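Local atomic coordinates of extracellular solute-binding protein, family 1 (Bifidobacterium longum subsp. infantis, PDB entry 6FTH), a protein that probably binds human milk oligosaccharides outside the cell and delivers them to an ABC transporter for uptake. Residues G101-L106 with F341-H346; K243-T247 with L498-L503; N358-S362 with F409-I413. The contacts are given in a common frame with arbitrary orientation. Numbering follows the deposited sequence.

Interaction 1 of 3, residues G101-L106 with F341-H346; sequences GLFEDL and FSLSSH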
ATOM      1  N   GLY A 101      16.041  13.821 -18.697  1.00 35.74           N
ATOM      2  CA  GLY A 101      16.001  13.999 -20.140  1.00 29.21           C
ATOM      3  C   GLY A 101      15.425  12.825 -20.896  1.00 29.52           C
ATOM      4  O   GLY A 101      15.183  12.948 -22.102  1.00 28.24           O
ATOM      5  N   LEU A 102      15.197  11.702 -20.220  1.00 26.22           N
ATOM      6  CA  LEU A 102      14.649  10.512 -20.850  1.00 28.09           C
ATOM      7  C   LEU A 102      13.144  10.609 -21.078  1.00 24.33           C
ATOM      8  O   LEU A 102      12.614   9.887 -21.933  1.00 24.23           O
ATOM      9  CB  LEU A 102      14.930   9.301 -19.956  1.00 26.66           C
ATOM     10  CG  LEU A 102      15.653   8.074 -20.497  1.00 35.65           C
ATOM     11  CD1 LEU A 102      16.864   8.451 -21.377  1.00 31.23           C
ATOM     12  CD2 LEU A 102      16.093   7.210 -19.317  1.00 28.96           C
ATOM     13  N   PHE A 103      12.444  11.470 -20.340  1.00 22.53           N
ATOM     14  CA  PHE A 103      10.987  11.427 -20.281  1.00 22.41           C
ATOM     15  C   PHE A 103      10.354  12.767 -20.625  1.00 18.80           C
ATOM     16  O   PHE A 103      10.847  13.827 -20.241  1.00 21.14           O
ATOM     17  CB  PHE A 103      10.514  10.982 -18.878  1.00 18.41           C
ATOM     18  CG  PHE A 103      10.925   9.579 -18.536  1.00 20.25           C
ATOM     19  CD1 PHE A 103      10.298   8.504 -19.132  1.00 20.43           C
ATOM     20  CD2 PHE A 103      11.956   9.339 -17.651  1.00 20.71           C
ATOM     21  CE1 PHE A 103      10.673   7.197 -18.836  1.00 20.42           C
ATOM     22  CE2 PHE A 103      12.331   8.043 -17.345  1.00 20.95           C
ATOM     23  CZ  PHE A 103      11.683   6.968 -17.948  1.00 20.83           C
ATOM     24  N   GLU A 104       9.231  12.698 -21.333  1.00 19.93           N
ATOM     25  CA  GLU A 104       8.435  13.880 -21.622  1.00 22.46           C
ATOM     26  C   GLU A 104       7.828  14.432 -20.339  1.00 20.88           C
ATOM     27  O   GLU A 104       7.292  13.684 -19.515  1.00 19.88           O
ATOM     28  CB  GLU A 104       7.304  13.484 -22.574  1.00 21.73           C
ATOM     29  CG  GLU A 104       6.323  14.596 -22.917  1.00 24.82           C
ATOM     30  CD  GLU A 104       6.703  15.314 -24.185  1.00 28.20           C
ATOM     31  OE1 GLU A 104       7.844  15.120 -24.660  1.00 25.96           O
ATOM     32  OE2 GLU A 104       5.853  16.061 -24.701  1.00 31.87           O
ATOM     33  N   ASP A 105       7.881  15.752 -20.188  1.00 21.61           N
ATOM     34  CA  ASP A 105       7.186  16.439 -19.096  1.00 20.60           C
ATOM     35  C   ASP A 105       5.724  16.554 -19.504  1.00 23.18           C
ATOM     36  O   ASP A 105       5.345  17.439 -20.276  1.00 22.03           O
ATOM     37  CB  ASP A 105       7.807  17.809 -18.853  1.00 24.19           C
ATOM     38  CG  ASP A 105       7.088  18.615 -17.768  1.00 23.71           C
ATOM     39  OD1 ASP A 105       6.112  18.133 -17.151  1.00 21.16           O
ATOM     40  OD2 ASP A 105       7.496  19.771 -17.551  1.00 24.77           O
ATOM     41  N   LEU A 106       4.900  15.638 -18.993  1.00 18.99           N
ATOM     42  CA  LEU A 106       3.496  15.565 -19.365  1.00 18.30           C
ATOM     43  C   LEU A 106       2.675  16.733 -18.843  1.00 19.21           C
ATOM     44  O   LEU A 106       1.558  16.946 -19.325  1.00 20.94           O
ATOM     45  CB  LEU A 106       2.910  14.250 -18.845  1.00 17.52           C
ATOM     46  CG  LEU A 106       3.548  12.995 -19.433  1.00 18.81           C
ATOM     47  CD1 LEU A 106       3.216  11.758 -18.597  1.00 19.91           C
ATOM     48  CD2 LEU A 106       3.079  12.814 -20.881  1.00 19.62           C
ATOM     49  N   PHE A 341       2.043   5.838 -16.151  1.00 11.86           N
ATOM     50  CA  PHE A 341       2.226   6.185 -17.559  1.00 15.05           C
ATOM     51  C   PHE A 341       3.397   7.132 -17.712  1.00 13.91           C
ATOM     52  O   PHE A 341       3.395   8.219 -17.119  1.00 14.10           O
ATOM     53  CB  PHE A 341       0.967   6.875 -18.114  1.00 14.99           C
ATOM     54  CG  PHE A 341       1.016   7.151 -19.603  1.00 14.93           C
ATOM     55  CD1 PHE A 341       1.729   8.232 -20.111  1.00 15.60           C
ATOM     56  CD2 PHE A 341       0.333   6.332 -20.493  1.00 15.81           C
ATOM     57  CE1 PHE A 341       1.772   8.485 -21.479  1.00 19.43           C
ATOM     58  CE2 PHE A 341       0.381   6.575 -21.867  1.00 18.40           C
ATOM     59  CZ  PHE A 341       1.117   7.643 -22.353  1.00 17.58           C
ATOM     60  N   SER A 342       4.393   6.762 -18.513  1.00 15.84           N
ATOM     61  CA  SER A 342       5.470   7.682 -18.846  1.00 16.05           C
ATOM     62  C   SER A 342       5.762   7.582 -20.336  1.00 16.04           C
ATOM     63  O   SER A 342       5.668   6.498 -20.915  1.00 16.08           O
ATOM     64  CB  SER A 342       6.753   7.387 -18.051  1.00 16.24           C
ATOM     65  OG  SER A 342       6.607   7.658 -16.659  1.00 15.18           O
ATOM     66  N   LEU A 343       6.075   8.722 -20.940  1.00 16.38           N
ATOM     67  CA  LEU A 343       6.299   8.858 -22.378  1.00 18.00           C
ATOM     68  C   LEU A 343       7.767   9.182 -22.609  1.00 16.72           C
ATOM     69  O   LEU A 343       8.300  10.106 -21.997  1.00 18.48           O
ATOM     70  CB  LEU A 343       5.451  10.007 -22.929  1.00 16.15           C
ATOM     71  CG  LEU A 343       5.558  10.403 -24.405  1.00 19.28           C
ATOM     72  CD1 LEU A 343       5.260   9.235 -25.329  1.00 20.42           C
ATOM     73  CD2 LEU A 343       4.618  11.563 -24.700  1.00 20.08           C
ATOM     74  N   SER A 344       8.408   8.441 -23.503  1.00 16.84           N
ATOM     75  CA  SER A 344       9.793   8.734 -23.843  1.00 18.22           C
ATOM     76  C   SER A 344       9.889  10.101 -24.503  1.00 20.82           C
ATOM     77  O   SER A 344       9.092  10.445 -25.381  1.00 19.74           O
ATOM     78  CB  SER A 344      10.327   7.687 -24.823  1.00 20.58           C
ATOM     79  OG  SER A 344      11.564   8.119 -25.363  1.00 28.15           O
ATOM     80  N   SER A 345      10.891  10.880 -24.089  1.00 22.48           N
ATOM     81  CA  SER A 345      11.125  12.172 -24.715  1.00 25.43           C
ATOM     82  C   SER A 345      11.520  12.024 -26.174  1.00 25.31           C
ATOM     83  O   SER A 345      11.458  13.003 -26.924  1.00 27.39           O
ATOM     84  CB  SER A 345      12.233  12.908 -23.974  1.00 27.13           C
ATOM     85  OG  SER A 345      13.420  12.149 -24.037  1.00 28.06           O
ATOM     86  N   HIS A 346      11.913  10.823 -26.595  1.00 23.03           N
ATOM     87  CA  HIS A 346      12.313  10.594 -27.974  1.00 27.62           C
ATOM     88  C   HIS A 346      11.329   9.702 -28.721  1.00 28.04           C
ATOM     89  O   HIS A 346      11.643   9.205 -29.805  1.00 28.97           O
ATOM     90  CB  HIS A 346      13.744  10.058 -27.994  1.00 31.43           C
ATOM     91  CG  HIS A 346      14.687  10.919 -27.207  1.00 35.56           C
ATOM     92  ND1 HIS A 346      15.431  10.447 -26.146  1.00 39.46           N
ATOM     93  CD2 HIS A 346      14.944  12.246 -27.285  1.00 36.46           C
ATOM     94  CE1 HIS A 346      16.139  11.441 -25.632  1.00 38.44           C
ATOM     95  NE2 HIS A 346      15.859  12.543 -26.304  1.00 39.23           N
TER
HETATM   96  O   HOH W   1       6.628  10.999 -19.221  1.00 17.63           O
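The two segments meet through a single backbone bridge between F103 and S344, whose CA atoms lie 4.6 Å apart. The bonding pattern is that of an antiparallel non-hydrogen-bonded pair. E104 N donates to L343 O at 2.8 Å, and S345 N donates to L102 O at 2.9 Å. Both bonds are nearly straight. CA-H...O contacts lie between them: F103 CA to L343 O at 3.5 Å and S344 CA to L102 O at 3.6 Å. Beyond the bridge the backbones separate and water 1 fills the gap. It accepts from L343 N at 2.9 Å and sits 2.8 Å from E104 O.

At the other end S345 OG donates to G101 O at 2.7 Å. S344 OG accepts from H346 N at 3.0 Å, an ST turn that bends the chain just after the bridge. L106 packs on the strand: its CD1 is 4.1 Å from F341 CD1 and its CD2 is 4.2 Å from L343 CB. L354 of helix 350-360 also touches L106 and L343. F103 points away overall, but its CD1 comes to 3.9 Å from S342 CB, and its ring meets that of F91. E104 CG lies 3.9 Å from L343 CD2, while its carboxylate forms a salt bridge with K350.

The contact thus joins the loop after helix 93-98 to an outermost strand of a four-stranded sheet. Polar backbone groups are paired where the two segments meet. L106, F341 and L343 pack against helix 350-360, while F103 packs on F91 and I83.

Interaction 2 of 3, residues K243-T247 with L498-L503; sequences KSFLT and LDSLGL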
ATOM      1  N   LYS A 243       9.395  14.136  12.519  1.00 10.26           N
ATOM      2  CA  LYS A 243      10.294  13.442  13.420  1.00  9.92           C
ATOM      3  C   LYS A 243      10.503  12.020  12.918  1.00 11.28           C
ATOM      4  O   LYS A 243       9.788  11.533  12.042  1.00 12.19           O
ATOM      5  CB  LYS A 243       9.764  13.468  14.854  1.00 15.14           C
ATOM      6  CG  LYS A 243       9.560  14.896  15.366  1.00 16.79           C
ATOM      7  CD  LYS A 243       8.922  14.918  16.708  1.00 29.26           C
ATOM      8  CE  LYS A 243       8.858  16.346  17.233  1.00 31.99           C
ATOM      9  NZ  LYS A 243       8.315  16.363  18.628  1.00 40.22           N
ATOM     10  N   SER A 244      11.506  11.353  13.480  1.00 12.74           N
ATOM     11  CA  SER A 244      11.638   9.914  13.300  1.00 11.95           C
ATOM     12  C   SER A 244      11.116   9.185  14.521  1.00 12.36           C
ATOM     13  O   SER A 244      11.460   9.520  15.652  1.00 12.71           O
ATOM     14  CB  SER A 244      13.088   9.495  13.066  1.00 12.66           C
ATOM     15  OG  SER A 244      13.187   8.067  12.947  1.00 13.35           O
ATOM     16  N   PHE A 245      10.295   8.162  14.293  1.00 11.36           N
ATOM     17  CA  PHE A 245       9.877   7.363  15.425  1.00 10.66           C
ATOM     18  C   PHE A 245      10.916   6.329  15.832  1.00 13.18           C
ATOM     19  O   PHE A 245      10.758   5.714  16.885  1.00 13.04           O
ATOM     20  CB  PHE A 245       8.492   6.725  15.222  1.00 11.93           C
ATOM     21  CG  PHE A 245       8.364   5.802  14.021  1.00 12.34           C
ATOM     22  CD1 PHE A 245       8.931   4.531  14.009  1.00 13.21           C
ATOM     23  CD2 PHE A 245       7.566   6.177  12.956  1.00 13.58           C
ATOM     24  CE1 PHE A 245       8.759   3.691  12.924  1.00 12.48           C
ATOM     25  CE2 PHE A 245       7.393   5.342  11.848  1.00 13.36           C
ATOM     26  CZ  PHE A 245       7.973   4.082  11.849  1.00 13.60           C
ATOM     27  N   LEU A 246      11.988   6.169  15.058  1.00 11.64           N
ATOM     28  CA  LEU A 246      12.956   5.113  15.326  1.00 12.48           C
ATOM     29  C   LEU A 246      13.665   5.312  16.649  1.00 13.95           C
ATOM     30  O   LEU A 246      14.169   4.340  17.214  1.00 14.60           O
ATOM     31  CB  LEU A 246      13.991   5.061  14.203  1.00 13.46           C
ATOM     32  CG  LEU A 246      13.459   4.694  12.825  1.00 11.69           C
ATOM     33  CD1 LEU A 246      14.585   4.771  11.793  1.00 14.88           C
ATOM     34  CD2 LEU A 246      12.835   3.304  12.810  1.00 14.50           C
ATOM     35  N   THR A 247      13.723   6.546  17.155  1.00 14.50           N
ATOM     36  CA  THR A 247      14.363   6.866  18.427  1.00 13.44           C
ATOM     37  C   THR A 247      13.368   7.406  19.448  1.00 16.30           C
ATOM     38  O   THR A 247      13.763   8.036  20.438  1.00 16.73           O
ATOM     39  CB  THR A 247      15.512   7.868  18.217  1.00 17.01           C
ATOM     40  OG1 THR A 247      14.991   9.054  17.611  1.00 17.94           O
ATOM     41  CG2 THR A 247      16.577   7.282  17.332  1.00 18.59           C
ATOM     42  N   LEU A 498      22.198   5.451  15.338  1.00 13.22           N
ATOM     43  CA  LEU A 498      21.397   5.905  14.200  1.00 13.22           C
ATOM     44  C   LEU A 498      21.760   7.332  13.811  1.00 11.01           C
ATOM     45  O   LEU A 498      21.836   7.661  12.622  1.00 12.85           O
ATOM     46  CB  LEU A 498      19.898   5.803  14.510  1.00 14.19           C
ATOM     47  CG  LEU A 498      19.382   4.379  14.809  1.00 13.32           C
ATOM     48  CD1 LEU A 498      17.839   4.370  14.732  1.00 15.23           C
ATOM     49  CD2 LEU A 498      19.967   3.326  13.857  1.00 15.29           C
ATOM     50  N   ASP A 499      22.021   8.172  14.806  1.00 14.32           N
ATOM     51  CA  ASP A 499      22.477   9.539  14.535  1.00 16.32           C
ATOM     52  C   ASP A 499      23.791   9.528  13.765  1.00 17.64           C
ATOM     53  O   ASP A 499      23.959  10.280  12.799  1.00 15.98           O
ATOM     54  CB  ASP A 499      22.637  10.304  15.846  1.00 16.22           C
ATOM     55  CG  ASP A 499      21.301  10.738  16.452  1.00 19.93           C
ATOM     56  OD1 ASP A 499      20.251  10.473  15.839  1.00 21.06           O
ATOM     57  OD2 ASP A 499      21.313  11.340  17.547  1.00 24.95           O
ATOM     58  N   SER A 500      24.718   8.639  14.142  1.00 14.90           N
ATOM     59  CA  SER A 500      25.990   8.535  13.435  1.00 15.82           C
ATOM     60  C   SER A 500      25.817   8.091  11.991  1.00 18.38           C
ATOM     61  O   SER A 500      26.699   8.342  11.167  1.00 15.95           O
ATOM     62  CB  SER A 500      26.908   7.548  14.158  1.00 18.44           C
ATOM     63  OG  SER A 500      26.591   6.199  13.854  1.00 24.51           O
ATOM     64  N   LEU A 501      24.696   7.448  11.665  1.00 14.73           N
ATOM     65  CA  LEU A 501      24.373   6.991  10.328  1.00 15.17           C
ATOM     66  C   LEU A 501      23.515   7.984   9.550  1.00 14.11           C
ATOM     67  O   LEU A 501      23.093   7.689   8.429  1.00 16.79           O
ATOM     68  CB  LEU A 501      23.702   5.602  10.412  1.00 14.56           C
ATOM     69  CG  LEU A 501      24.552   4.509  11.072  1.00 13.28           C
ATOM     70  CD1 LEU A 501      23.740   3.238  11.239  1.00 16.36           C
ATOM     71  CD2 LEU A 501      25.778   4.223  10.195  1.00 15.90           C
ATOM     72  N   GLY A 502      23.269   9.169  10.111  1.00 14.20           N
ATOM     73  CA  GLY A 502      22.601  10.231   9.388  1.00 13.15           C
ATOM     74  C   GLY A 502      21.120  10.389   9.671  1.00 12.89           C
ATOM     75  O   GLY A 502      20.451  11.096   8.923  1.00 14.85           O
ATOM     76  N   LEU A 503      20.584   9.726  10.708  1.00 12.99           N
ATOM     77  CA  LEU A 503      19.142   9.834  10.964  1.00 12.66           C
ATOM     78  C   LEU A 503      18.684  11.284  11.047  1.00 13.45           C
ATOM     79  O   LEU A 503      17.640  11.634  10.483  1.00 12.86           O
ATOM     80  CB  LEU A 503      18.755   9.082  12.232  1.00 12.77           C
ATOM     81  CG  LEU A 503      17.265   9.107  12.570  1.00 12.10           C
ATOM     82  CD1 LEU A 503      16.497   8.474  11.462  1.00 14.58           C
ATOM     83  CD2 LEU A 503      16.989   8.375  13.865  1.00 15.65           C
TER
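L498, in the last turn of helix 487-500, opens the contact. Its CD1 lies 3.9 Å from L246 CB and 4.1 Å from T247 CG2. L498 also packs on V473 and V474 of helix 457-484. At D499 the backbone O accepts from G502 N at 3.0 Å. L501 leaves helical geometry and rests on V473. G502 has a positive phi and is the C-prime residue of a Schellman motif, completed by L503 N to L498 O at 3.1 Å. This turn brings L503, the first residue of helix 503-518, back beside L498. L503 CD1 meets S244 OG at 3.7 Å and L246 CD1 at 4.2 Å. L503 CD2 touches T247 CG2 at 3.7 Å. Across from it, S244 OG accepts from L246 N at 3.1 Å in an ST turn and also bonds to G234 O. Between the segments, apolar packing without hydrogen bonds holds the helix junction to the end of strand 241-244 and the turn after it; one turn earlier in the helix, Y494 OH adds a hydrogen bond to L246 O.

Interaction 3 of 3, residues N358-S362 with F409-I413; sequences NLLYS and FSGWI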
ATOM      1  N   ASN A 358      -4.935   9.548 -23.217  1.00 17.00           N
ATOM      2  CA  ASN A 358      -6.256  10.108 -23.016  1.00 17.03           C
ATOM      3  C   ASN A 358      -7.306   9.009 -23.019  1.00 15.09           C
ATOM      4  O   ASN A 358      -8.239   9.030 -22.212  1.00 15.89           O
ATOM      5  CB  ASN A 358      -6.555  11.149 -24.094  1.00 16.90           C
ATOM      6  CG  ASN A 358      -7.808  11.905 -23.796  1.00 19.50           C
ATOM      7  OD1 ASN A 358      -7.965  12.441 -22.701  1.00 19.64           O
ATOM      8  ND2 ASN A 358      -8.762  11.884 -24.732  1.00 20.51           N
ATOM      9  N   LEU A 359      -7.162   8.033 -23.920  1.00 16.31           N
ATOM     10  CA  LEU A 359      -8.143   6.959 -24.019  1.00 15.82           C
ATOM     11  C   LEU A 359      -8.056   5.998 -22.832  1.00 15.45           C
ATOM     12  O   LEU A 359      -9.091   5.563 -22.305  1.00 15.62           O
ATOM     13  CB  LEU A 359      -7.980   6.217 -25.342  1.00 17.18           C
ATOM     14  CG  LEU A 359      -8.326   7.043 -26.586  1.00 22.77           C
ATOM     15  CD1 LEU A 359      -7.994   6.259 -27.836  1.00 20.73           C
ATOM     16  CD2 LEU A 359      -9.812   7.430 -26.577  1.00 23.14           C
ATOM     17  N   LEU A 360      -6.830   5.664 -22.386  1.00 14.09           N
ATOM     18  CA  LEU A 360      -6.669   4.835 -21.195  1.00 15.44           C
ATOM     19  C   LEU A 360      -7.428   5.407 -20.013  1.00 10.77           C
ATOM     20  O   LEU A 360      -8.023   4.653 -19.235  1.00 13.74           O
ATOM     21  CB  LEU A 360      -5.189   4.672 -20.823  1.00 13.82           C
ATOM     22  CG  LEU A 360      -4.393   3.715 -21.719  1.00 14.56           C
ATOM     23  CD1 LEU A 360      -2.906   3.908 -21.470  1.00 14.97           C
ATOM     24  CD2 LEU A 360      -4.769   2.263 -21.509  1.00 18.56           C
ATOM     25  N   TYR A 361      -7.417   6.739 -19.880  1.00 12.65           N
ATOM     26  CA  TYR A 361      -8.031   7.449 -18.763  1.00 13.71           C
ATOM     27  C   TYR A 361      -9.490   7.814 -19.012  1.00 15.32           C
ATOM     28  O   TYR A 361     -10.126   8.447 -18.156  1.00 14.71           O
ATOM     29  CB  TYR A 361      -7.162   8.665 -18.385  1.00 13.21           C
ATOM     30  CG  TYR A 361      -5.928   8.208 -17.609  1.00 14.72           C
ATOM     31  CD1 TYR A 361      -4.855   7.598 -18.251  1.00 14.48           C
ATOM     32  CD2 TYR A 361      -5.875   8.313 -16.229  1.00 13.64           C
ATOM     33  CE1 TYR A 361      -3.761   7.120 -17.545  1.00 13.65           C
ATOM     34  CE2 TYR A 361      -4.771   7.844 -15.512  1.00 14.18           C
ATOM     35  CZ  TYR A 361      -3.728   7.256 -16.173  1.00 13.79           C
ATOM     36  OH  TYR A 361      -2.637   6.769 -15.483  1.00 14.84           O
ATOM     37  N   SER A 362     -10.053   7.393 -20.145  1.00 14.38           N
ATOM     38  CA  SER A 362     -11.487   7.523 -20.313  1.00 13.74           C
ATOM     39  C   SER A 362     -12.187   6.459 -19.483  1.00 13.23           C
ATOM     40  O   SER A 362     -11.614   5.420 -19.158  1.00 13.16           O
ATOM     41  CB  SER A 362     -11.876   7.335 -21.789  1.00 15.53           C
ATOM     42  OG  SER A 362     -11.767   5.986 -22.194  1.00 15.68           O
ATOM     43  N   PHE A 409      -3.570  -1.200 -13.223  1.00 11.91           N
ATOM     44  CA  PHE A 409      -3.974  -0.484 -14.425  1.00 12.53           C
ATOM     45  C   PHE A 409      -3.512   0.972 -14.462  1.00 13.23           C
ATOM     46  O   PHE A 409      -3.052   1.566 -13.473  1.00 12.12           O
ATOM     47  CB  PHE A 409      -5.494  -0.550 -14.632  1.00 12.51           C
ATOM     48  CG  PHE A 409      -6.320   0.443 -13.796  1.00 11.78           C
ATOM     49  CD1 PHE A 409      -6.030   0.705 -12.461  1.00 13.49           C
ATOM     50  CD2 PHE A 409      -7.416   1.051 -14.355  1.00 12.92           C
ATOM     51  CE1 PHE A 409      -6.824   1.597 -11.724  1.00 13.92           C
ATOM     52  CE2 PHE A 409      -8.200   1.937 -13.631  1.00 14.74           C
ATOM     53  CZ  PHE A 409      -7.912   2.195 -12.327  1.00 13.34           C
ATOM     54  N   SER A 410      -3.666   1.546 -15.652  1.00 11.15           N
ATOM     55  CA  SER A 410      -3.270   2.915 -15.981  1.00 12.47           C
ATOM     56  C   SER A 410      -4.554   3.663 -16.342  1.00 12.35           C
ATOM     57  O   SER A 410      -4.914   3.777 -17.519  1.00 13.05           O
ATOM     58  CB  SER A 410      -2.304   2.931 -17.139  1.00 13.51           C
ATOM     59  OG  SER A 410      -1.179   2.148 -16.819  1.00 13.08           O
ATOM     60  N   GLY A 411      -5.219   4.207 -15.334  1.00 11.54           N
ATOM     61  CA  GLY A 411      -6.502   4.852 -15.547  1.00 10.98           C
ATOM     62  C   GLY A 411      -7.052   5.343 -14.230  1.00 10.94           C
ATOM     63  O   GLY A 411      -6.339   5.388 -13.227  1.00 13.47           O
ATOM     64  N   TRP A 412      -8.338   5.717 -14.238  1.00 10.94           N
ATOM     65  CA  TRP A 412      -8.966   6.197 -13.021  1.00 10.09           C
ATOM     66  C   TRP A 412     -10.441   5.842 -13.009  1.00 12.24           C
ATOM     67  O   TRP A 412     -11.094   5.857 -14.061  1.00 13.11           O
ATOM     68  CB  TRP A 412      -8.772   7.705 -12.791  1.00 12.62           C
ATOM     69  CG  TRP A 412      -9.528   8.631 -13.714  1.00 13.33           C
ATOM     70  CD1 TRP A 412      -9.388   8.747 -15.068  1.00 12.29           C
ATOM     71  CD2 TRP A 412     -10.502   9.612 -13.321  1.00 13.59           C
ATOM     72  NE1 TRP A 412     -10.245   9.720 -15.545  1.00 13.49           N
ATOM     73  CE2 TRP A 412     -10.928  10.264 -14.489  1.00 14.23           C
ATOM     74  CE3 TRP A 412     -11.050   9.996 -12.090  1.00 14.89           C
ATOM     75  CZ2 TRP A 412     -11.858  11.292 -14.464  1.00 16.11           C
ATOM     76  CZ3 TRP A 412     -11.991  11.003 -12.068  1.00 15.96           C
ATOM     77  CH2 TRP A 412     -12.382  11.640 -13.252  1.00 15.57           C
ATOM     78  N   ILE A 413     -10.940   5.520 -11.822  1.00 10.94           N
ATOM     79  CA  ILE A 413     -12.363   5.245 -11.599  1.00 11.91           C
ATOM     80  C   ILE A 413     -12.970   6.489 -10.975  1.00 13.00           C
ATOM     81  O   ILE A 413     -12.712   6.771  -9.783  1.00 12.46           O
ATOM     82  CB  ILE A 413     -12.588   4.008 -10.713  1.00 11.41           C
ATOM     83  CG1 ILE A 413     -11.854   2.762 -11.238  1.00 11.05           C
ATOM     84  CG2 ILE A 413     -14.087   3.733 -10.582  1.00 14.68           C
ATOM     85  CD1 ILE A 413     -12.236   2.304 -12.622  1.00 13.14           C
TER
HETATM   86  O   HOH W   2     -12.126   7.211 -16.271  1.00 12.93           O
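Y361 lays one face of its ring over the backbone of S410 and G411. G411 CA sits 3.6 Å from the ring centroid, 17° off the normal, which is a CH-pi contact. S410 O lies over the same face, 3.5 Å from Y361 CE1. The edge of the ring meets W412, with Y361 CD2 3.7 Å from W412 CD1. The phenol OH bonds to P141 O, next to the backbone pairing of G411 and I413 with S143.

The closeness of the two segments leaves little space at G411. A CB there would lie only 3.2 Å from L360 O. L360 CB also approaches S410 O, at 3.4 Å, and that oxygen takes a hydrogen bond from Q369. W412 NE1 makes a weak hydrogen bond to Y361 O at 2.9 Å. Water 2 donates to Y361 O at 3.0 Å and to W412 O at 2.8 Å, so it links the same two residues. The W412 ring stacks on F119.

Y361 and S362 form the turn between helices 350-360 and 363-371. S362 N and OG both bond to L359 O, at 3.0 and 2.7 Å. The loop before strand 418-420 is thus fitted against this turn. The one direct hydrogen bond is weak; the Y361 ring on the S410-G411 backbone and the W412 edge contact supply packing, and water 2 adds a polar link.

In the fold
Interactions 1 and 3 are neighbours, with centres 18 Å apart. They touch directly, F341 CD2 to L360 CD1 at 4.2 Å. Strand 339-343, used by interaction 1, leads into helix 350-360, whose C-terminal end is used by interaction 3. L140 of strand 140-143 touches L106, F341 and Y361, so it packs against both contacts. Interaction 2 is remote: its centre is 36 Å from interaction 1 and 40 Å from interaction 3, and about 28 Å separates nearest atoms in each case. It lies on the opposite side of the chain's centre from interaction 3, consistent with the two-lobed fold of solute-binding proteins. In sequence, its segments enclose those of interaction 3.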